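Local coordinates for protein D,D-dipeptidase/D,D-carboxypeptidase (Enterococcus faecalis, PDB 4MUQ) that acts as a zinc-dependent D,D-dipeptidase in vancomycin resistance and probably also has D,D-carboxypeptidase activity, at residues Ile62-Ile68 with Ile135-Phe139; Ile126-Tyr132 with His164-Phe169; Thr225-Pro230 with Phe245-Arg251. One frame throughout, in Å; residues are numbered along the deposited sequence.

Contact 1: Ile62-Ile68 with Ile135-Phe139; sequences ISAGNSI and ICDEF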
loop_
_atom_site.group_PDB
_atom_site.type_symbol
_atom_site.label_atom_id
_atom_site.label_comp_id
_atom_site.label_asym_id
_atom_site.label_seq_id
_atom_site.Cartn_x
_atom_site.Cartn_y
_atom_site.Cartn_z
ATOM N N ILE A 62 3.517 -17.456 -8.988
ATOM C CA ILE A 62 3.785 -17.228 -10.404
ATOM C C ILE A 62 5.107 -17.839 -10.881
ATOM O O ILE A 62 5.485 -17.669 -12.042
ATOM C CB ILE A 62 3.789 -15.718 -10.740
ATOM C CG1 ILE A 62 4.993 -15.026 -10.097
ATOM C CG2 ILE A 62 2.484 -15.063 -10.283
ATOM C CD1 ILE A 62 5.119 -13.553 -10.446
ATOM N N SER A 63 5.802 -18.543 -9.990
ATOM C CA SER A 63 7.100 -19.151 -10.310
ATOM C C SER A 63 8.098 -18.142 -10.891
ATOM O O SER A 63 8.698 -18.374 -11.945
ATOM C CB SER A 63 6.925 -20.340 -11.260
ATOM O OG SER A 63 6.083 -21.323 -10.685
ATOM N N ALA A 64 8.272 -17.034 -10.188
ATOM C CA ALA A 64 9.109 -15.937 -10.654
ATOM C C ALA A 64 10.583 -16.330 -10.705
ATOM O O ALA A 64 11.340 -15.810 -11.527
ATOM C CB ALA A 64 8.923 -14.734 -9.766
ATOM N N GLY A 65 10.983 -17.247 -9.830
ATOM C CA GLY A 65 12.382 -17.624 -9.726
ATOM C C GLY A 65 13.236 -16.412 -9.391
ATOM O O GLY A 65 13.041 -15.766 -8.362
ATOM N N ASN A 66 14.171 -16.097 -10.278
ATOM C CA ASN A 66 15.017 -14.925 -10.134
ATOM C C ASN A 66 14.725 -13.875 -11.192
ATOM O O ASN A 66 15.502 -12.943 -11.363
ATOM C CB ASN A 66 16.486 -15.336 -10.235
ATOM C CG ASN A 66 16.893 -16.273 -9.133
ATOM O OD1 ASN A 66 16.978 -15.866 -7.973
ATOM N ND2 ASN A 66 17.137 -17.532 -9.477
ATOM N N SER A 67 13.609 -14.030 -11.902
ATOM C CA SER A 67 13.307 -13.135 -13.014
ATOM C C SER A 67 12.834 -11.751 -12.565
ATOM O O SER A 67 12.950 -10.783 -13.323
ATOM C CB SER A 67 12.301 -13.784 -13.973
ATOM O OG SER A 67 11.124 -14.172 -13.289
ATOM N N ILE A 68 12.320 -11.655 -11.341
ATOM C CA ILE A 68 11.909 -10.372 -10.786
ATOM C C ILE A 68 12.777 -10.044 -9.592
ATOM O O ILE A 68 12.964 -10.876 -8.704
ATOM C CB ILE A 68 10.435 -10.369 -10.332
ATOM C CG1 ILE A 68 9.511 -10.565 -11.534
ATOM C CG2 ILE A 68 10.097 -9.063 -9.605
ATOM C CD1 ILE A 68 8.054 -10.806 -11.165
ATOM N N ILE A 135 6.438 -12.448 -17.181
ATOM C CA ILE A 135 6.416 -12.709 -15.749
ATOM C C ILE A 135 6.029 -11.481 -14.928
ATOM O O ILE A 135 5.341 -11.603 -13.916
ATOM C CB ILE A 135 7.770 -13.311 -15.267
ATOM C CG1 ILE A 135 7.646 -13.850 -13.841
ATOM C CG2 ILE A 135 8.906 -12.299 -15.389
ATOM C CD1 ILE A 135 6.659 -14.999 -13.714
ATOM N N CYS A 136 6.455 -10.296 -15.363
ATOM C CA CYS A 136 6.127 -9.076 -14.635
ATOM C C CYS A 136 4.628 -8.821 -14.655
ATOM O O CYS A 136 4.050 -8.371 -13.664
ATOM C CB CYS A 136 6.870 -7.867 -15.202
ATOM S SG CYS A 136 8.651 -7.963 -15.018
ATOM N N ASP A 137 3.995 -9.120 -15.785
ATOM C CA ASP A 137 2.551 -8.945 -15.874
ATOM C C ASP A 137 1.797 -10.046 -15.129
ATOM O O ASP A 137 0.699 -9.807 -14.619
ATOM C CB ASP A 137 2.071 -8.872 -17.320
ATOM C CG ASP A 137 0.776 -8.100 -17.447
ATOM O OD1 ASP A 137 0.696 -6.990 -16.880
ATOM O OD2 ASP A 137 -0.167 -8.612 -18.082
ATOM N N GLU A 138 2.383 -11.235 -15.051
ATOM C CA GLU A 138 1.828 -12.280 -14.197
ATOM C C GLU A 138 1.807 -11.814 -12.746
ATOM O O GLU A 138 0.817 -12.010 -12.035
ATOM C CB GLU A 138 2.638 -13.573 -14.309
ATOM C CG GLU A 138 2.419 -14.346 -15.598
ATOM C CD GLU A 138 2.969 -15.762 -15.521
ATOM O OE1 GLU A 138 3.769 -16.138 -16.401
ATOM O OE2 GLU A 138 2.599 -16.502 -14.582
ATOM N N PHE A 139 2.886 -11.178 -12.303
ATOM C CA PHE A 139 2.894 -10.592 -10.974
ATOM C C PHE A 139 1.778 -9.558 -10.831
ATOM O O PHE A 139 1.021 -9.559 -9.846
ATOM C CB PHE A 139 4.243 -9.933 -10.644
ATOM C CG PHE A 139 4.265 -9.298 -9.280
ATOM C CD1 PHE A 139 4.730 -10.010 -8.182
ATOM C CD2 PHE A 139 3.790 -8.010 -9.087
ATOM C CE1 PHE A 139 4.722 -9.446 -6.910
ATOM C CE2 PHE A 139 3.760 -7.439 -7.821
ATOM C CZ PHE A 139 4.240 -8.160 -6.731
#
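The carbonyl oxygen of A64 takes the backbone N-H of S67, O to N 2.9 Å, and so closes a type II' turn whose two ends, A64 and S67, lie against I135. S67 OG also comes to this oxygen, but the modelled distance is too short to trust and the residue has a second conformer. The turn belongs to the connection that leaves helix 49-62 through a Schellman motif at S63 and runs into strand 68-72; across from it lies helix 134-142. I135 lies in the bend, its CG1 against S67 OG in the modelled conformer. Chi1 of -168° sets CG1 anti to the backbone N, and CD1 beyond it meets I62 O at 3.4 Å and I62 CD1 at 3.9 Å, the two side chains crossing at about a right angle. I62 CD1 passes on to F139 CB at 3.7 Å and arrives near the plane of the phenyl ring, at its edge. From the strand side I68 CD1 reaches the same CB at 3.9 Å and I135 CG1 at 4.1 Å, so F139 is held at its root by two isoleucine methyls. The F139 side chain also touches L55 and I58 of helix 49-62 and L116 of the central sheet, and its ring meets F169 edge-to-face. No hydrogen bond joins the segments: van der Waals packing, mainly of isoleucine methyls with F139 CB, does it.

Contact 2: Ile126-Tyr132 with His164-Phe169; sequences IRPDFPY and HEPWHF. With ZN (zinc ion), chain B; 2D8 ((2R)-3-[(R)-[(1S)-1-aminoethyl](hydroxy)phosphoryl]-2-methylpropanoic acid), chain D; LY0 ((2R)-3-[(R)-[(1R)-1-aminoethyl](hydroxy)phosphoryl]-2-methylpropanoic acid), chain C.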
loop_
_atom_site.group_PDB
_atom_site.type_symbol
_atom_site.label_atom_id
_atom_site.label_comp_id
_atom_site.label_asym_id
_atom_site.label_seq_id
_atom_site.Cartn_x
_atom_site.Cartn_y
_atom_site.Cartn_z
ATOM N N ILE A 126 15.618 4.642 -10.568
ATOM C CA ILE A 126 14.466 5.544 -10.492
ATOM C C ILE A 126 13.277 5.025 -11.308
ATOM O O ILE A 126 12.131 5.088 -10.866
ATOM C CB ILE A 126 14.843 7.001 -10.898
ATOM C CG1 ILE A 126 15.317 7.784 -9.667
ATOM C CG2 ILE A 126 13.676 7.721 -11.583
ATOM C CD1 ILE A 126 15.226 9.292 -9.821
ATOM N N ARG A 127 13.557 4.490 -12.490
ATOM C CA ARG A 127 12.500 3.942 -13.335
ATOM C C ARG A 127 12.846 2.572 -13.900
ATOM O O ARG A 127 13.203 2.425 -15.066
ATOM C CB ARG A 127 12.002 4.929 -14.413
ATOM C CG ARG A 127 12.990 5.719 -15.277
ATOM C CD ARG A 127 13.599 4.966 -16.486
ATOM N NE ARG A 127 12.785 4.349 -17.567
ATOM C CZ ARG A 127 11.459 4.330 -17.756
ATOM N NH1 ARG A 127 10.588 4.907 -16.949
ATOM N NH2 ARG A 127 10.993 3.696 -18.823
ATOM N N PRO A 128 12.730 1.538 -13.047
ATOM C CA PRO A 128 13.075 0.164 -13.443
ATOM C C PRO A 128 12.094 -0.446 -14.437
ATOM O O PRO A 128 10.917 -0.072 -14.452
ATOM C CB PRO A 128 13.026 -0.608 -12.119
ATOM C CG PRO A 128 12.138 0.189 -11.238
ATOM C CD PRO A 128 12.317 1.624 -11.633
ATOM N N ASP A 129 12.575 -1.396 -15.236
ATOM C CA ASP A 129 11.760 -2.043 -16.258
ATOM C C ASP A 129 10.848 -3.113 -15.655
ATOM O O ASP A 129 11.320 -4.110 -15.108
ATOM C CB ASP A 129 12.651 -2.658 -17.348
ATOM C CG ASP A 129 11.867 -3.074 -18.590
ATOM O OD1 ASP A 129 10.966 -2.314 -19.014
ATOM O OD2 ASP A 129 12.157 -4.156 -19.142
ATOM N N PHE A 130 9.542 -2.899 -15.772
ATOM C CA PHE A 130 8.550 -3.863 -15.293
ATOM C C PHE A 130 7.392 -3.856 -16.286
ATOM O O PHE A 130 6.350 -3.238 -16.038
ATOM C CB PHE A 130 8.086 -3.511 -13.876
ATOM C CG PHE A 130 7.575 -4.693 -13.087
ATOM C CD1 PHE A 130 8.445 -5.700 -12.690
ATOM C CD2 PHE A 130 6.237 -4.795 -12.742
ATOM C CE1 PHE A 130 7.980 -6.795 -11.961
ATOM C CE2 PHE A 130 5.771 -5.886 -12.019
ATOM C CZ PHE A 130 6.639 -6.881 -11.629
ATOM N N PRO A 131 7.586 -4.531 -17.424
ATOM C CA PRO A 131 6.645 -4.425 -18.546
ATOM C C PRO A 131 5.282 -5.064 -18.288
ATOM O O PRO A 131 5.049 -5.724 -17.274
ATOM C CB PRO A 131 7.379 -5.125 -19.705
ATOM C CG PRO A 131 8.407 -5.998 -19.069
ATOM C CD PRO A 131 8.783 -5.324 -17.765
ATOM N N TYR A 132 4.373 -4.825 -19.227
ATOM C CA TYR A 132 3.021 -5.353 -19.156
ATOM C C TYR A 132 2.951 -6.637 -19.979
ATOM O O TYR A 132 1.945 -6.921 -20.640
ATOM C CB TYR A 132 2.016 -4.309 -19.658
ATOM C CG TYR A 132 1.865 -3.121 -18.729
ATOM C CD1 TYR A 132 0.889 -3.110 -17.742
ATOM C CD2 TYR A 132 2.716 -2.018 -18.826
ATOM C CE1 TYR A 132 0.743 -2.042 -16.900
ATOM C CE2 TYR A 132 2.578 -0.937 -17.978
ATOM C CZ TYR A 132 1.593 -0.961 -16.999
ATOM O OH TYR A 132 1.422 0.092 -16.139
ATOM N N HIS A 164 2.474 7.850 -14.466
ATOM C CA HIS A 164 2.409 6.409 -14.675
ATOM C C HIS A 164 3.728 5.728 -14.275
ATOM O O HIS A 164 4.783 6.062 -14.823
ATOM C CB HIS A 164 2.141 6.195 -16.162
ATOM C CG HIS A 164 2.086 4.765 -16.599
ATOM N ND1 HIS A 164 2.306 4.406 -17.906
ATOM C CD2 HIS A 164 1.823 3.618 -15.925
ATOM C CE1 HIS A 164 2.188 3.092 -18.028
ATOM N NE2 HIS A 164 1.877 2.594 -16.848
ATOM N N GLU A 165 3.652 4.766 -13.356
ATOM C CA GLU A 165 4.823 3.967 -12.969
ATOM C C GLU A 165 4.494 2.479 -13.045
ATOM O O GLU A 165 3.800 1.947 -12.195
ATOM C CB GLU A 165 5.309 4.339 -11.569
ATOM C CG GLU A 165 5.751 5.788 -11.444
ATOM C CD GLU A 165 6.587 6.021 -10.220
ATOM O OE1 GLU A 165 6.431 5.230 -9.259
ATOM O OE2 GLU A 165 7.381 6.972 -10.247
ATOM N N PRO A 166 4.986 1.796 -14.075
ATOM C CA PRO A 166 4.727 0.356 -14.180
ATOM C C PRO A 166 5.242 -0.471 -12.996
ATOM O O PRO A 166 4.722 -1.565 -12.752
ATOM C CB PRO A 166 5.470 -0.024 -15.460
ATOM C CG PRO A 166 5.359 1.225 -16.327
ATOM C CD PRO A 166 5.517 2.361 -15.329
ATOM N N TRP A 167 6.224 0.058 -12.264
ATOM C CA TRP A 167 7.048 -0.750 -11.353
ATOM C C TRP A 167 6.712 -0.666 -9.870
ATOM O O TRP A 167 7.256 -1.449 -9.097
ATOM C CB TRP A 167 8.516 -0.339 -11.494
ATOM C CG TRP A 167 8.710 1.127 -11.195
ATOM C CD1 TRP A 167 8.826 1.713 -9.961
ATOM C CD2 TRP A 167 8.777 2.196 -12.152
ATOM N NE1 TRP A 167 8.959 3.075 -10.097
ATOM C CE2 TRP A 167 8.939 3.397 -11.430
ATOM C CE3 TRP A 167 8.710 2.250 -13.549
ATOM C CZ2 TRP A 167 9.030 4.640 -12.059
ATOM C CZ3 TRP A 167 8.810 3.491 -14.176
ATOM C CH2 TRP A 167 8.950 4.669 -13.425
ATOM N N HIS A 168 5.878 0.294 -9.468
ATOM C CA HIS A 168 5.663 0.603 -8.053
ATOM C C HIS A 168 4.377 -0.019 -7.520
ATOM O O HIS A 168 3.273 0.289 -7.994
ATOM C CB HIS A 168 5.685 2.129 -7.852
ATOM C CG HIS A 168 5.431 2.571 -6.443
ATOM N ND1 HIS A 168 6.381 3.225 -5.681
ATOM C CD2 HIS A 168 4.313 2.508 -5.684
ATOM C CE1 HIS A 168 5.858 3.522 -4.501
ATOM N NE2 HIS A 168 4.604 3.105 -4.484
ATOM N N PHE A 169 4.525 -0.888 -6.522
ATOM C CA PHE A 169 3.376 -1.606 -5.963
ATOM C C PHE A 169 3.212 -1.284 -4.496
ATOM O O PHE A 169 4.185 -1.158 -3.759
ATOM C CB PHE A 169 3.533 -3.118 -6.192
ATOM C CG PHE A 169 3.374 -3.497 -7.624
ATOM C CD1 PHE A 169 2.141 -3.919 -8.101
ATOM C CD2 PHE A 169 4.422 -3.350 -8.517
ATOM C CE1 PHE A 169 1.957 -4.240 -9.443
ATOM C CE2 PHE A 169 4.249 -3.656 -9.860
ATOM C CZ PHE A 169 3.007 -4.105 -10.321
HETATM ZN ZN ZN B . 8.453 3.278 -5.799
HETATM C C4 2D8 D . 8.330 7.278 -6.868
HETATM C C5 2D8 D . 7.383 7.334 -5.712
HETATM C C6 2D8 D . 8.129 7.726 -4.446
HETATM C C7 2D8 D . 6.278 8.317 -6.054
HETATM N N1 2D8 D . 11.484 4.904 -8.200
HETATM P P 2D8 D . 9.303 5.751 -6.966
HETATM C C1 2D8 D . 11.562 7.093 -7.130
HETATM C C2 2D8 D . 10.780 6.098 -7.964
HETATM O O31 2D8 D . 9.690 5.342 -5.526
HETATM O O32 2D8 D . 8.535 4.540 -7.587
HETATM O O61 2D8 D . 7.713 7.263 -3.398
HETATM O O62 2D8 D . 9.069 8.500 -4.520
HETATM P P LY0 C . 9.311 5.748 -6.964
HETATM C C1 LY0 C . 11.556 7.108 -7.099
HETATM N N1 LY0 C . 10.571 6.587 -9.156
HETATM C C2 LY0 C . 10.848 6.028 -7.893
HETATM C C4 LY0 C . 8.340 7.279 -6.870
HETATM C C5 LY0 C . 7.387 7.334 -5.715
HETATM C C6 LY0 C . 8.130 7.727 -4.447
HETATM C C7 LY0 C . 6.280 8.316 -6.055
HETATM O O31 LY0 C . 9.674 5.332 -5.520
HETATM O O32 LY0 C . 8.534 4.542 -7.585
HETATM O O61 LY0 C . 7.713 7.263 -3.399
HETATM O O62 LY0 C . 9.069 8.500 -4.520
#
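F130 and W167 bring the two backbones to 5.2 Å between CA atoms, where the irregular loop 126-132 runs past the turn that enters strand 168-171 at the zinc site of this Hedgehog/DD-peptidase fold. W167 is the side chain the loop covers: P128 CD sits over the five-membered ring, 3.6 Å from its centroid and 10° off the normal, a CH-pi contact, while R127 CA covers the six-membered ring likewise. E165 CB lies on the opposite face of the indole. Clamped this way, the ring points its NE1 at O32 of the D-Ala-D-Ala phosphinate analogue, modelled as two diastereomers, at 2.9 Å and an N-H...O angle of 154°. That O32 is also a zinc ligand, as is ND1 of the next residue, H168, at 2.1 Å from the metal; H108 and D115 complete the protein's share. Y132 OH and H164 NE2 share a hydrogen bond of 2.6 Å near the imidazole plane, and Q150 NE2 bonds the same hydroxyl. P166 CB lies 3.4 Å from F130 O, and P166 CG touches Y132 CE2. The rings of F130 and F169 meet obliquely, planes 75° apart, with F130 CE2 at 3.5 Å from F169 CE2.

Contact 3: Thr225-Pro230 with Phe245-Arg251; sequences TLIKIP and FVVTIWR. With PE3 (3,6,9,12,15,18,21,24,27,30,33,36,39-tridecaoxahentetracontane-1,41-diol), chain I.
Strand segments 225-230 and 245-250 run nearly parallel, axes 13° apart and 8.8 Å at closest approach, a spacing of face-to-face sheet packing rather than of hydrogen-bonded neighbours. They belong to different antiparallel sheets: 224-230 pairs with strand 3-9, while 244-250 lies between 213-219 and 234-239. Mostly aliphatic side chains pack between them. I227 and V247 lie alongside each other, pointing opposite ways, with I227 CD1 at 3.9 Å from V247 CG2. I229 meets two partners: its CD1 comes tip to tip with V247 CG1 at 3.7 Å and, obliquely, lies just as near I249 CD1. A bend at chi2 (-73°) turns the CD1 of I229 toward the other sheet. At the N-terminal end of the pair T225 passes beside F245, its OG1 meeting the ring edge at CE2, 3.8 Å away; the hydroxyl accepts the backbone N-H of K221. L8 of the neighbouring strand 3-9 touches I227 and F245, and I6 touches I229. At the other end the R251 side chain, salt-bridged to E214, crosses P230 at about a right angle, with R251 NH1 at 4.0 Å from P230 CG.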
loop_
_atom_site.group_PDB
_atom_site.type_symbol
_atom_site.label_atom_id
_atom_site.label_comp_id
_atom_site.label_asym_id
_atom_site.label_seq_id
_atom_site.Cartn_x
_atom_site.Cartn_y
_atom_site.Cartn_z
ATOM N N THR A 225 -11.778 7.597 19.846
ATOM C CA THR A 225 -12.775 7.053 18.941
ATOM C C THR A 225 -13.138 5.663 19.443
ATOM O O THR A 225 -12.257 4.869 19.774
ATOM C CB THR A 225 -12.225 6.980 17.504
ATOM O OG1 THR A 225 -11.918 8.304 17.051
ATOM C CG2 THR A 225 -13.238 6.358 16.554
ATOM N N LEU A 226 -14.432 5.376 19.521
ATOM C CA LEU A 226 -14.880 4.079 20.002
ATOM C C LEU A 226 -15.417 3.219 18.866
ATOM O O LEU A 226 -16.284 3.645 18.103
ATOM C CB LEU A 226 -15.936 4.255 21.086
ATOM C CG LEU A 226 -15.446 5.096 22.260
ATOM C CD1 LEU A 226 -16.606 5.403 23.198
ATOM C CD2 LEU A 226 -14.342 4.370 22.996
ATOM N N ILE A 227 -14.884 2.007 18.768
ATOM C CA ILE A 227 -15.265 1.055 17.731
ATOM C C ILE A 227 -15.678 -0.234 18.425
ATOM O O ILE A 227 -15.045 -0.643 19.400
ATOM C CB ILE A 227 -14.083 0.775 16.781
ATOM C CG1 ILE A 227 -13.713 2.043 16.008
ATOM C CG2 ILE A 227 -14.414 -0.345 15.807
ATOM C CD1 ILE A 227 -12.544 1.866 15.054
ATOM N N LYS A 228 -16.752 -0.865 17.963
ATOM C CA LYS A 228 -17.105 -2.167 18.518
ATOM C C LYS A 228 -16.918 -3.313 17.520
ATOM O O LYS A 228 -17.206 -3.185 16.329
ATOM C CB LYS A 228 -18.499 -2.168 19.154
ATOM C CG LYS A 228 -19.633 -1.851 18.215
ATOM C CD LYS A 228 -20.952 -2.129 18.906
ATOM C CE LYS A 228 -22.102 -2.064 17.932
ATOM N NZ LYS A 228 -21.917 -2.994 16.783
ATOM N N ILE A 229 -16.408 -4.427 18.038
ATOM C CA ILE A 229 -15.982 -5.561 17.233
ATOM C C ILE A 229 -16.531 -6.826 17.874
ATOM O O ILE A 229 -16.578 -6.925 19.100
ATOM C CB ILE A 229 -14.446 -5.670 17.238
ATOM C CG1 ILE A 229 -13.798 -4.351 16.806
ATOM C CG2 ILE A 229 -13.973 -6.811 16.357
ATOM C CD1 ILE A 229 -13.932 -4.044 15.330
ATOM N N PRO A 230 -16.968 -7.796 17.056
ATOM C CA PRO A 230 -17.318 -9.090 17.644
ATOM C C PRO A 230 -16.075 -9.795 18.179
ATOM O O PRO A 230 -15.030 -9.793 17.528
ATOM C CB PRO A 230 -17.888 -9.872 16.459
ATOM C CG PRO A 230 -18.347 -8.824 15.495
ATOM C CD PRO A 230 -17.369 -7.698 15.642
ATOM N N PHE A 245 -10.864 5.831 10.397
ATOM C CA PHE A 245 -10.421 4.456 10.445
ATOM C C PHE A 245 -11.221 3.596 9.481
ATOM O O PHE A 245 -12.409 3.852 9.233
ATOM C CB PHE A 245 -10.563 3.907 11.870
ATOM C CG PHE A 245 -9.802 4.687 12.908
ATOM C CD1 PHE A 245 -8.437 4.474 13.092
ATOM C CD2 PHE A 245 -10.439 5.640 13.688
ATOM C CE1 PHE A 245 -7.733 5.189 14.049
ATOM C CE2 PHE A 245 -9.737 6.364 14.645
ATOM C CZ PHE A 245 -8.379 6.136 14.826
ATOM N N VAL A 246 -10.564 2.572 8.947
ATOM C CA VAL A 246 -11.228 1.542 8.168
ATOM C C VAL A 246 -11.134 0.227 8.933
ATOM O O VAL A 246 -10.038 -0.208 9.322
ATOM C CB VAL A 246 -10.596 1.394 6.781
ATOM C CG1 VAL A 246 -11.263 0.261 6.010
ATOM C CG2 VAL A 246 -10.736 2.697 6.022
ATOM N N VAL A 247 -12.285 -0.396 9.148
ATOM C CA VAL A 247 -12.385 -1.628 9.915
ATOM C C VAL A 247 -12.735 -2.780 8.980
ATOM O O VAL A 247 -13.680 -2.676 8.184
ATOM C CB VAL A 247 -13.474 -1.510 11.013
ATOM C CG1 VAL A 247 -13.563 -2.792 11.823
ATOM C CG2 VAL A 247 -13.180 -0.310 11.909
ATOM N N THR A 248 -11.982 -3.876 9.087
ATOM C CA THR A 248 -12.194 -5.061 8.266
ATOM C C THR A 248 -12.520 -6.232 9.181
ATOM O O THR A 248 -11.730 -6.581 10.057
ATOM C CB THR A 248 -10.934 -5.388 7.412
ATOM O OG1 THR A 248 -10.599 -4.251 6.608
ATOM C CG2 THR A 248 -11.194 -6.570 6.500
ATOM N N ILE A 249 -13.696 -6.826 8.988
ATOM C CA ILE A 249 -14.168 -7.911 9.839
ATOM C C ILE A 249 -14.323 -9.178 9.015
ATOM O O ILE A 249 -15.013 -9.178 8.000
ATOM C CB ILE A 249 -15.545 -7.580 10.449
ATOM C CG1 ILE A 249 -15.520 -6.237 11.183
ATOM C CG2 ILE A 249 -16.014 -8.713 11.357
ATOM C CD1 ILE A 249 -14.568 -6.199 12.337
ATOM N N TRP A 250 -13.678 -10.254 9.452
ATOM C CA TRP A 250 -13.768 -11.531 8.769
ATOM C C TRP A 250 -14.813 -12.379 9.494
ATOM O O TRP A 250 -14.676 -12.688 10.683
ATOM C CB TRP A 250 -12.389 -12.205 8.716
ATOM C CG TRP A 250 -11.324 -11.324 8.068
ATOM C CD1 TRP A 250 -10.880 -10.102 8.511
ATOM C CD2 TRP A 250 -10.581 -11.605 6.873
ATOM N NE1 TRP A 250 -9.913 -9.611 7.663
ATOM C CE2 TRP A 250 -9.711 -10.514 6.652
ATOM C CE3 TRP A 250 -10.564 -12.677 5.972
ATOM C CZ2 TRP A 250 -8.838 -10.464 5.563
ATOM C CZ3 TRP A 250 -9.696 -12.626 4.893
ATOM C CH2 TRP A 250 -8.846 -11.527 4.697
ATOM N N ARG A 251 -15.881 -12.717 8.776
ATOM C CA ARG A 251 -17.033 -13.397 9.363
ATOM C C ARG A 251 -16.807 -14.894 9.525
ATOM O O ARG A 251 -15.863 -15.450 8.971
ATOM C CB ARG A 251 -18.282 -13.140 8.520
ATOM C CG ARG A 251 -18.784 -11.706 8.593
ATOM C CD ARG A 251 -19.103 -11.330 10.030
ATOM N NE ARG A 251 -19.812 -10.058 10.131
ATOM C CZ ARG A 251 -20.377 -9.615 11.249
ATOM N NH1 ARG A 251 -20.313 -10.344 12.353
ATOM N NH2 ARG A 251 -21.007 -8.447 11.266
HETATM O O43 PE3 I . -7.000 -13.953 8.563
HETATM C C42 PE3 I . -6.681 -12.854 7.702
HETATM C C41 PE3 I . -5.678 -11.911 8.380
HETATM O O40 PE3 I . -6.212 -11.371 9.610
HETATM C C39 PE3 I . -5.241 -10.481 10.210
HETATM C C38 PE3 I . -5.724 -9.861 11.525
HETATM O O37 PE3 I . -6.009 -10.865 12.514
#

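In the fold
From the N terminus, strand 3-9 pairs with 224-230, one side of contact 3. Contact 1 opens after helix 49-62 and closes when helix 134-142 comes back over the connection to strand 68-72. Before it closes, loop 126-132 has begun contact 2, which 164-169 completes, so the two cross along the chain. They also touch in space: C136 SG lies 3.3 Å from F130 CD1. Together they tie that helix, loop 126-132 and segment 164-169, with its zinc ligand H168, to the sheet that holds strands 68-72 and 168-171. Contact 3 follows in series, packing the 3-9/224-230 sheet on the four-stranded C-terminal sheet, with nearest atoms about 18 Å from either of the others.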